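Local coordinates for 3-oxoacyl-[acyl-carrier-protein] synthase, mitochondrial (Arabidopsis thaliana, PDB 2IX4) that catalyses the condensation steps of mitochondrial fatty acid synthesis, adding two carbons from malonyl-ACP to a growing acyl chain, at residues Arg2-Gly7 with Ala268-Glu273; Gly253-Glu258 with Glu368-Ile373. All coordinates share one frame; numbering follows the deposited sequence.

The centres of the two contacts lie about 10 Å apart in a thiolase-like fold, and both draw on the same mixed sheet, in which strands 3-12 and 251-259 are antiparallel neighbours. Contact 1 is at the outer end, where strand 3-12 meets the lead-in to strand 272-281; contact 2 lies deeper, where helix 364-378 packs on strand 251-259. Along the chain the order is 2-7, 253-258, 268-273, 368-373, so the segments of the two contacts alternate. They also touch directly: Thr6 OG1 lies 2.7 Å from Glu258 OE2, a probable hydrogen bond, and Tyr271 packs on Ile373. Strand 3-12 is thereby linked, through its neighbours, to the helix that supplies a potassium ligand.

Contact 1: residues Arg2-Gly7 with Ala268-Glu273; sequences RVVVTG and AKIYAE
Arg2 and Glu273 meet in a two-pronged salt bridge, the guanidinium presenting its NE side: Arg2 NE donates to Glu273 OE2 at 3.1 Å and Arg2 NH2 to Glu273 OE1 at 3.0 Å. Both oxygens lie near the guanidinium plane, but the carboxylate is turned 51° against it, so each N-H arrives from above the carboxylate plane. Glu273 reaches this far because its chain is stretched, CG anti to the backbone N (chi1 -180°), whereas Arg2 bends at chi3 to offer its side. A water receives the N-H of Val3 and donates to Glu273 OE2, giving that oxygen a second donor. An alanine in place of Glu273 would probably leave the Arg2 guanidinium without its mate and free to turn, and would take away this water's acceptor.

Val4 and Glu273 form an antiparallel non-hydrogen-bonded pair, Val4 CA lying 4.2 Å from Glu273 CA. Next to it, Val5 is gripped through its backbone: its N donates to Ala272 O at 2.9 Å and its O accepts from Tyr271 N at 2.8 Å. Beta-branched residues suit the extended strand 3-12. Val4 CB rests 3.6 Å from Ile270 CG2, while Thr6 CG2 touches Lys269 O at 3.5 Å and reaches the edge of Ala268 CB and Ile270 CG1. With CG2 turned to segment 268-273, Thr6 OG1 bonds Glu258 of strand 251-259. The Tyr271 ring lies with its edge to the backbone of Thr6 and Gly7; its hydroxyl bonds Asp102, which also forms a salt bridge with Lys269.

Antiparallel pairing and apolar packing thus join strand 3-12 to the entry of strand 272-281, the charge pair lying at the solvent-facing start while Val4, Val5 and Thr6 are buried.

Contact 2: residues Gly253-Glu258 with Glu368-Ile373; sequences GVIVLE and EAIFSI. With K (potassium ion), chain D.
Ile370 extends from helix 364-378 toward segment 253-258 and carries most of the helix's share of the contact. Its CB points at the strand, and CG1, anti to the carbonyl carbon (chi1 -68°), comes within 3.5 Å of Ile255 CG2. The chain then runs on to CD1, which settles against the backbone, 3.8 Å from Gly253 CA and 3.7 Å from Val254 N. Glycine suits position 253 because a CB there would point at the helix and press tightly on Ile370 CD1. The side chains of Ile255 and Ile370 run antiparallel alongside one another, and one turn later Ile373 CD1 adds a looser touch at 4.3 Å to Ile255 CG2.

On the helix, Ser372 OG and Ser372 N both donate to Glu368 O, one from each side of the carbonyl plane. Glu368 takes no part in the packing; its OE1 binds the potassium ion at 2.7 Å, in a site shared with Asn318, Ala319, Ser414 and Asn415.

Helix 364-378 thus packs on one face of the mixed sheet through buried hydrocarbon, with no hydrogen bond across. The segment axes approach to 8.5 Å, inclined at 53°, and the Glu368 carboxylate serves the potassium ion and Lys354 instead of the strand.

Contact 1: residues Arg2-Gly7 with Ala268-Glu273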
# COMPACT_ATOMS: atom_id res chain seq x y z
N ARG A 2 -3.10 24.17 -7.10
CA ARG A 2 -4.09 23.37 -7.81
C ARG A 2 -3.41 22.26 -8.61
O ARG A 2 -2.26 22.41 -9.05
CB ARG A 2 -4.94 24.25 -8.72
CG ARG A 2 -5.70 25.34 -7.98
CD ARG A 2 -6.21 26.40 -8.93
NE ARG A 2 -7.42 25.98 -9.63
CZ ARG A 2 -8.09 26.73 -10.50
NH1 ARG A 2 -7.67 27.95 -10.79
NH2 ARG A 2 -9.18 26.25 -11.08
N VAL A 3 -4.12 21.15 -8.80
CA VAL A 3 -3.57 19.96 -9.44
C VAL A 3 -4.36 19.62 -10.70
O VAL A 3 -5.59 19.46 -10.65
CB VAL A 3 -3.54 18.75 -8.47
CG1 VAL A 3 -2.92 17.53 -9.14
CG2 VAL A 3 -2.78 19.10 -7.19
N VAL A 4 -3.66 19.53 -11.82
CA VAL A 4 -4.30 19.22 -13.10
C VAL A 4 -3.75 17.93 -13.72
O VAL A 4 -2.68 17.45 -13.33
CB VAL A 4 -4.20 20.39 -14.13
CG1 VAL A 4 -4.94 21.62 -13.62
CG2 VAL A 4 -2.75 20.71 -14.48
N VAL A 5 -4.50 17.39 -14.68
CA VAL A 5 -4.12 16.16 -15.36
C VAL A 5 -3.61 16.52 -16.75
O VAL A 5 -4.31 17.16 -17.52
CB VAL A 5 -5.32 15.19 -15.48
CG1 VAL A 5 -4.91 13.90 -16.17
CG2 VAL A 5 -5.91 14.89 -14.10
N THR A 6 -2.38 16.11 -17.05
CA THR A 6 -1.73 16.47 -18.31
C THR A 6 -1.37 15.27 -19.19
O THR A 6 -0.92 15.44 -20.32
CB THR A 6 -0.46 17.34 -18.07
OG1 THR A 6 0.40 16.69 -17.13
CG2 THR A 6 -0.83 18.71 -17.55
N GLY A 7 -1.56 14.06 -18.66
CA GLY A 7 -1.26 12.85 -19.42
C GLY A 7 -2.10 11.67 -18.97
O GLY A 7 -2.33 11.49 -17.78
N ALA A 268 1.67 22.92 -21.43
CA ALA A 268 1.11 21.57 -21.49
C ALA A 268 -0.40 21.64 -21.67
O ALA A 268 -1.06 22.54 -21.15
CB ALA A 268 1.46 20.80 -20.22
N LYS A 269 -0.95 20.68 -22.41
CA LYS A 269 -2.39 20.60 -22.55
C LYS A 269 -2.97 19.97 -21.28
O LYS A 269 -2.39 19.05 -20.71
CB LYS A 269 -2.82 19.86 -23.83
CG LYS A 269 -2.31 18.43 -23.99
CD LYS A 269 -3.39 17.40 -23.68
CE LYS A 269 -3.25 16.15 -24.55
NZ LYS A 269 -1.89 15.55 -24.47
N ILE A 270 -4.09 20.51 -20.84
CA ILE A 270 -4.69 20.11 -19.58
C ILE A 270 -6.05 19.47 -19.83
O ILE A 270 -6.92 20.07 -20.47
CB ILE A 270 -4.81 21.32 -18.62
CG1 ILE A 270 -3.41 21.84 -18.24
CG2 ILE A 270 -5.60 20.94 -17.37
CD1 ILE A 270 -3.39 23.26 -17.71
N TYR A 271 -6.21 18.25 -19.34
CA TYR A 271 -7.47 17.52 -19.48
C TYR A 271 -8.53 18.06 -18.53
O TYR A 271 -9.65 18.37 -18.94
CB TYR A 271 -7.26 16.02 -19.23
CG TYR A 271 -6.55 15.28 -20.35
CD1 TYR A 271 -5.18 15.03 -20.28
CD2 TYR A 271 -7.25 14.83 -21.47
CE1 TYR A 271 -4.53 14.35 -21.30
CE2 TYR A 271 -6.60 14.14 -22.49
CZ TYR A 271 -5.24 13.91 -22.40
OH TYR A 271 -4.59 13.23 -23.40
N ALA A 272 -8.16 18.18 -17.25
CA ALA A 272 -9.09 18.54 -16.18
C ALA A 272 -8.32 18.87 -14.91
O ALA A 272 -7.11 18.64 -14.84
CB ALA A 272 -10.08 17.40 -15.92
N GLU A 273 -9.03 19.40 -13.91
CA GLU A 273 -8.48 19.61 -12.58
C GLU A 273 -9.02 18.53 -11.65
O GLU A 273 -10.19 18.15 -11.77
CB GLU A 273 -8.85 21.00 -12.06
CG GLU A 273 -8.32 21.32 -10.66
CD GLU A 273 -8.78 22.67 -10.12
OE1 GLU A 273 -9.65 23.31 -10.73
OE2 GLU A 273 -8.25 23.08 -9.06
O HOH W 1 -6.78 21.13 -7.60
O HOH W 2 -0.17 17.49 -21.63

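Contact 2: residues Gly253-Glu258 with Glu368-Ile373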
# COMPACT_ATOMS: atom_id res chain seq x y z
N GLY A 253 -4.09 1.68 -15.05
CA GLY A 253 -4.40 3.05 -15.42
C GLY A 253 -3.38 3.96 -14.75
O GLY A 253 -3.14 3.85 -13.55
N VAL A 254 -2.77 4.84 -15.53
CA VAL A 254 -1.79 5.77 -15.01
C VAL A 254 -2.05 7.16 -15.58
O VAL A 254 -2.26 7.32 -16.79
CB VAL A 254 -0.33 5.31 -15.32
CG1 VAL A 254 0.67 6.38 -14.96
CG2 VAL A 254 -0.00 4.00 -14.59
N ILE A 255 -2.04 8.16 -14.70
CA ILE A 255 -2.16 9.55 -15.13
C ILE A 255 -0.95 10.38 -14.69
O ILE A 255 -0.26 10.02 -13.73
CB ILE A 255 -3.46 10.23 -14.62
CG1 ILE A 255 -3.51 10.27 -13.08
CG2 ILE A 255 -4.68 9.52 -15.18
CD1 ILE A 255 -4.72 11.00 -12.51
N VAL A 256 -0.71 11.47 -15.41
CA VAL A 256 0.27 12.46 -14.99
C VAL A 256 -0.48 13.61 -14.33
O VAL A 256 -1.27 14.30 -14.97
CB VAL A 256 1.14 12.97 -16.16
CG1 VAL A 256 2.09 14.07 -15.69
CG2 VAL A 256 1.93 11.82 -16.78
N LEU A 257 -0.26 13.76 -13.03
CA LEU A 257 -0.77 14.89 -12.28
C LEU A 257 0.33 15.93 -12.17
O LEU A 257 1.50 15.57 -12.02
CB LEU A 257 -1.18 14.45 -10.88
CG LEU A 257 -2.36 13.49 -10.72
CD1 LEU A 257 -2.27 12.80 -9.37
CD2 LEU A 257 -3.69 14.23 -10.87
N GLU A 258 -0.03 17.20 -12.27
CA GLU A 258 0.94 18.26 -12.01
C GLU A 258 0.32 19.57 -11.55
O GLU A 258 -0.85 19.86 -11.84
CB GLU A 258 1.90 18.47 -13.20
CG GLU A 258 1.34 19.10 -14.44
CD GLU A 258 2.39 19.22 -15.54
OE1 GLU A 258 3.27 20.11 -15.46
OE2 GLU A 258 2.34 18.43 -16.51
N GLU A 368 -10.97 3.97 -14.06
CA GLU A 368 -12.26 4.63 -14.04
C GLU A 368 -12.16 6.14 -13.80
O GLU A 368 -13.05 6.90 -14.20
CB GLU A 368 -13.19 3.93 -13.05
CG GLU A 368 -13.58 2.54 -13.54
CD GLU A 368 -14.03 1.59 -12.44
OE1 GLU A 368 -14.39 2.05 -11.32
OE2 GLU A 368 -14.04 0.37 -12.70
N ALA A 369 -11.06 6.58 -13.18
CA ALA A 369 -10.75 8.01 -13.09
C ALA A 369 -10.41 8.55 -14.48
O ALA A 369 -10.81 9.66 -14.83
CB ALA A 369 -9.60 8.25 -12.11
N ILE A 370 -9.68 7.76 -15.26
CA ILE A 370 -9.38 8.11 -16.65
C ILE A 370 -10.66 8.23 -17.48
O ILE A 370 -10.82 9.18 -18.24
CB ILE A 370 -8.37 7.10 -17.27
CG1 ILE A 370 -7.00 7.25 -16.59
CG2 ILE A 370 -8.25 7.30 -18.79
CD1 ILE A 370 -5.99 6.15 -16.90
N PHE A 371 -11.59 7.28 -17.30
CA PHE A 371 -12.89 7.34 -17.96
C PHE A 371 -13.65 8.63 -17.60
O PHE A 371 -14.27 9.25 -18.47
CB PHE A 371 -13.76 6.12 -17.63
CG PHE A 371 -13.25 4.82 -18.21
CD1 PHE A 371 -13.68 3.60 -17.68
CD2 PHE A 371 -12.35 4.80 -19.27
CE1 PHE A 371 -13.23 2.39 -18.20
CE2 PHE A 371 -11.89 3.59 -19.80
CZ PHE A 371 -12.33 2.38 -19.26
N SER A 372 -13.58 9.02 -16.33
CA SER A 372 -14.21 10.24 -15.84
C SER A 372 -13.57 11.51 -16.42
O SER A 372 -14.28 12.45 -16.80
CB SER A 372 -14.18 10.28 -14.31
OG SER A 372 -14.84 9.15 -13.76
N ILE A 373 -12.24 11.52 -16.50
CA ILE A 373 -11.49 12.62 -17.13
C ILE A 373 -11.84 12.71 -18.62
O ILE A 373 -12.00 13.81 -19.16
CB ILE A 373 -9.96 12.44 -16.95
CG1 ILE A 373 -9.58 12.54 -15.46
CG2 ILE A 373 -9.18 13.49 -17.76
CD1 ILE A 373 -8.29 11.81 -15.09
K K D . -15.66 4.25 -10.35